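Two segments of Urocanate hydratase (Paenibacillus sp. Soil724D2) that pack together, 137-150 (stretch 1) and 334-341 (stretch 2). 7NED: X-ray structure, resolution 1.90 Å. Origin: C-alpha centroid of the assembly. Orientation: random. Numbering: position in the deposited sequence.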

# COMPACT_ATOMS: atom_id res chain seq x y z
N GLN A 137 -27.07 5.59 5.80
CA GLN A 137 -26.99 6.11 7.17
C GLN A 137 -25.95 7.21 7.28
O GLN A 137 -26.13 8.17 8.04
N GLY A 138 -24.83 7.07 6.57
CA GLY A 138 -23.83 8.14 6.54
C GLY A 138 -24.44 9.45 6.08
O GLY A 138 -24.26 10.49 6.71
N THR A 139 -25.18 9.42 4.99
CA THR A 139 -25.78 10.64 4.48
C THR A 139 -26.80 11.20 5.46
O THR A 139 -26.88 12.42 5.69
N TYR A 140 -27.61 10.33 6.03
CA TYR A 140 -28.57 10.77 7.03
C TYR A 140 -27.84 11.41 8.23
O TYR A 140 -28.26 12.47 8.73
N GLU A 141 -26.73 10.81 8.66
CA GLU A 141 -25.95 11.40 9.76
C GLU A 141 -25.33 12.74 9.35
O GLU A 141 -25.17 13.63 10.18
N ILE A 142 -24.95 12.89 8.08
CA ILE A 142 -24.52 14.22 7.61
C ILE A 142 -25.66 15.22 7.75
O ILE A 142 -25.47 16.32 8.28
N PHE A 143 -26.84 14.87 7.21
CA PHE A 143 -27.97 15.79 7.30
C PHE A 143 -28.32 16.09 8.75
O PHE A 143 -28.59 17.26 9.10
N GLN A 144 -28.27 15.08 9.64
CA GLN A 144 -28.62 15.33 11.04
C GLN A 144 -27.57 16.19 11.74
O GLN A 144 -27.92 17.03 12.58
N SER A 145 -26.28 15.99 11.43
CA SER A 145 -25.23 16.84 11.97
C SER A 145 -25.44 18.30 11.55
O SER A 145 -25.35 19.22 12.37
N ILE A 146 -25.75 18.52 10.27
CA ILE A 146 -26.07 19.86 9.80
C ILE A 146 -27.26 20.42 10.56
O ILE A 146 -27.26 21.60 10.96
N ALA A 147 -28.30 19.61 10.77
CA ALA A 147 -29.47 20.07 11.51
C ALA A 147 -29.08 20.53 12.90
O ALA A 147 -29.51 21.60 13.36
N ARG A 148 -28.29 19.72 13.61
CA ARG A 148 -27.86 20.12 14.94
C ARG A 148 -27.03 21.40 14.90
O ARG A 148 -27.13 22.23 15.80
N LEU A 149 -26.18 21.55 13.88
CA LEU A 149 -25.25 22.67 13.89
C LEU A 149 -25.90 23.97 13.50
O LEU A 149 -25.51 25.03 14.00
N HIS A 150 -26.91 23.92 12.63
CA HIS A 150 -27.45 25.12 12.00
C HIS A 150 -28.95 25.28 12.08
O HIS A 150 -29.44 26.36 11.74
N ILE A 334 -15.91 19.87 3.35
CA ILE A 334 -16.00 18.45 3.05
C ILE A 334 -16.76 17.78 4.18
O ILE A 334 -16.61 18.15 5.35
N PHE A 335 -17.57 16.78 3.84
CA PHE A 335 -18.47 16.23 4.87
C PHE A 335 -17.72 15.54 6.00
O PHE A 335 -18.29 15.37 7.09
N THR A 336 -16.51 15.07 5.75
CA THR A 336 -15.76 14.37 6.77
C THR A 336 -15.32 15.34 7.85
O THR A 336 -15.82 15.31 8.99
N GLU A 337 -14.42 16.25 7.50
CA GLU A 337 -13.91 17.19 8.50
C GLU A 337 -15.06 17.98 9.14
O GLU A 337 -15.03 18.28 10.34
N ALA A 338 -16.05 18.35 8.34
CA ALA A 338 -17.07 19.27 8.87
C ALA A 338 -18.14 18.59 9.72
O ALA A 338 -18.66 19.20 10.67
N PHE A 339 -18.50 17.35 9.40
CA PHE A 339 -19.65 16.74 10.07
C PHE A 339 -19.38 15.40 10.74
O PHE A 339 -19.86 15.18 11.86
N LEU A 340 -18.64 14.49 10.09
CA LEU A 340 -18.61 13.13 10.62
C LEU A 340 -17.33 12.79 11.38
O LEU A 340 -17.29 11.75 12.05
N ARG A 341 -16.31 13.63 11.35
CA ARG A 341 -15.05 13.24 11.98
C ARG A 341 -15.18 12.93 13.47
O ARG A 341 -14.45 12.05 13.95

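Packing of helix 137-150 against helix 335-341 of urocanate hydratase; the axes approach to 9.0 Å and cross at 79°; the contact buries 381 Å², both sides summed, and Phe339 has the largest share. No hydrogen bond joins the stretches; the contact is held by apolar side chains. Gln137 (chi1 t, chi2 t) lies out of reach, but its NE2 makes a weak hydrogen bond to OE1 of Glu141, 3.4 Å away, one turn along the same helix. Gly138 has no side chain, and its carbonyl O lies 4.2 Å from CD1 of Leu340. Glu141 (m, m) starts sideways and its end leads away, leaving the aliphatic CB to touch Leu340 CD2 at 4.0 Å. Ile142 (m, t) also starts sideways, yet its end comes nearer, and the side chain meets three residues: CD1 approaches Phe335 CD2 at 3.4 Å, CG1 lies 3.8 Å from Leu340 CD1, and CG2 lies 3.9 Å from Phe339 CD2. Phe335 (p) points toward stretch 1, whereas Leu340 (m, t) leaves sideways and reaches it with its end. Phe143 points away. Ser145 (t) points toward stretch 2 where the backbones come close, its CA 5.9 Å from the CA of Phe339; its OG lies 3.6 Å from Phe339 CB, a contact without a polar partner across the interface. Ile146 (m, t) lays CG1 over one face of the Phe339 ring, 3.7 Å from the ring centroid and 19° off the normal, a CH-pi contact. Leu149 (m, t) points toward stretch 2 and places CD1 at the ring edge, 3.7 Å from Phe339 CD1. Phe339 (m) is thus a knob in the hole formed by Ile142, Ser145, Ile146 and Leu149.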

# COMPACT_ATOMS: atom_id res chain seq x y z
CB GLN A 137 -26.65 5.03 8.21
CG GLN A 137 -26.72 5.68 9.61
CD GLN A 137 -26.57 4.72 10.80
OE1 GLN A 137 -26.36 3.52 10.63
NE2 GLN A 137 -26.66 5.26 12.01
CB THR A 139 -26.43 10.34 3.12
OG1 THR A 139 -25.43 9.72 2.28
CG2 THR A 139 -26.95 11.62 2.46
CB TYR A 140 -29.43 9.57 7.41
CG TYR A 140 -30.31 9.75 8.62
CD1 TYR A 140 -29.91 9.29 9.85
CD2 TYR A 140 -31.55 10.39 8.51
CE1 TYR A 140 -30.72 9.46 10.98
CE2 TYR A 140 -32.36 10.56 9.62
CZ TYR A 140 -31.95 10.09 10.84
OH TYR A 140 -32.74 10.25 11.95
CB GLU A 141 -24.84 10.44 10.22
CG GLU A 141 -25.29 9.17 11.00
CD GLU A 141 -26.27 9.44 12.15
OE1 GLU A 141 -27.24 8.62 12.33
OE2 GLU A 141 -26.08 10.46 12.86
CB ILE A 142 -24.02 14.16 6.15
CG1 ILE A 142 -22.75 13.34 6.03
CG2 ILE A 142 -23.82 15.60 5.62
CD1 ILE A 142 -22.41 12.96 4.58
CB PHE A 143 -29.18 15.20 6.56
CG PHE A 143 -29.01 15.14 5.06
CD1 PHE A 143 -28.09 15.94 4.41
CD2 PHE A 143 -29.79 14.29 4.30
CE1 PHE A 143 -27.93 15.88 3.01
CE2 PHE A 143 -29.63 14.23 2.90
CZ PHE A 143 -28.70 15.03 2.27
CB GLN A 144 -28.82 14.03 11.82
CG GLN A 144 -30.12 13.28 11.41
CD GLN A 144 -31.41 14.05 11.70
OE1 GLN A 144 -31.66 15.11 11.12
NE2 GLN A 144 -32.25 13.50 12.56
CB SER A 145 -23.86 16.32 11.51
OG SER A 145 -22.85 17.20 11.94
CB ILE A 146 -26.33 19.83 8.28
CG1 ILE A 146 -25.02 19.52 7.53
CG2 ILE A 146 -27.00 21.13 7.80
CD1 ILE A 146 -25.24 19.31 6.00
CB ALA A 147 -30.51 18.95 11.62
CB ARG A 148 -27.06 19.01 15.61
CG ARG A 148 -27.89 17.81 15.97
CD ARG A 148 -27.12 16.86 16.86
NE ARG A 148 -25.87 16.42 16.25
CZ ARG A 148 -25.78 15.43 15.38
NH1 ARG A 148 -26.89 14.80 14.99
NH2 ARG A 148 -24.60 15.08 14.86
CB LEU A 149 -24.07 22.39 12.96
CG LEU A 149 -23.08 21.31 13.38
CD1 LEU A 149 -22.20 20.96 12.17
CD2 LEU A 149 -22.19 21.78 14.55
CB HIS A 150 -27.04 25.18 10.52
CG HIS A 150 -25.57 25.15 10.31
ND1 HIS A 150 -24.76 26.24 10.56
CD2 HIS A 150 -24.74 24.15 9.91
CE1 HIS A 150 -23.50 25.91 10.32
NE2 HIS A 150 -23.46 24.65 9.91
CB ILE A 334 -14.59 17.82 2.87
CG1 ILE A 334 -14.69 16.32 2.53
CG2 ILE A 334 -13.73 18.03 4.12
CD1 ILE A 334 -15.33 16.00 1.15
CB PHE A 335 -19.44 15.26 4.23
CG PHE A 335 -18.84 13.92 3.90
CD1 PHE A 335 -18.20 13.70 2.70
CD2 PHE A 335 -18.99 12.86 4.78
CE1 PHE A 335 -17.66 12.46 2.40
CE2 PHE A 335 -18.48 11.61 4.45
CZ PHE A 335 -17.81 11.42 3.28
CB THR A 336 -14.55 13.67 6.12
OG1 THR A 336 -13.82 14.64 5.36
CG2 THR A 336 -15.03 12.55 5.18
CB GLU A 337 -12.91 18.15 7.85
CG GLU A 337 -12.25 19.11 8.83
CD GLU A 337 -13.05 20.39 9.10
OE1 GLU A 337 -14.06 20.68 8.40
OE2 GLU A 337 -12.67 21.09 10.06
CB ALA A 338 -17.75 20.03 7.74
CB PHE A 339 -20.79 16.60 9.06
CG PHE A 339 -21.10 17.88 8.35
CD1 PHE A 339 -21.37 19.05 9.07
CD2 PHE A 339 -21.05 17.95 6.98
CE1 PHE A 339 -21.61 20.25 8.42
CE2 PHE A 339 -21.32 19.15 6.30
CZ PHE A 339 -21.60 20.30 7.02
CB LEU A 340 -18.81 12.11 9.49
CG LEU A 340 -20.14 12.18 8.73
CD1 LEU A 340 -20.21 11.02 7.75
CD2 LEU A 340 -21.31 12.20 9.68
CB ARG A 341 -13.98 14.31 11.73
CG ARG A 341 -12.54 13.84 12.19
CD ARG A 341 -11.47 14.74 11.60
NE ARG A 341 -11.31 14.52 10.17
CZ ARG A 341 -10.74 15.38 9.33
NH1 ARG A 341 -10.26 16.54 9.80
NH2 ARG A 341 -10.59 15.05 8.05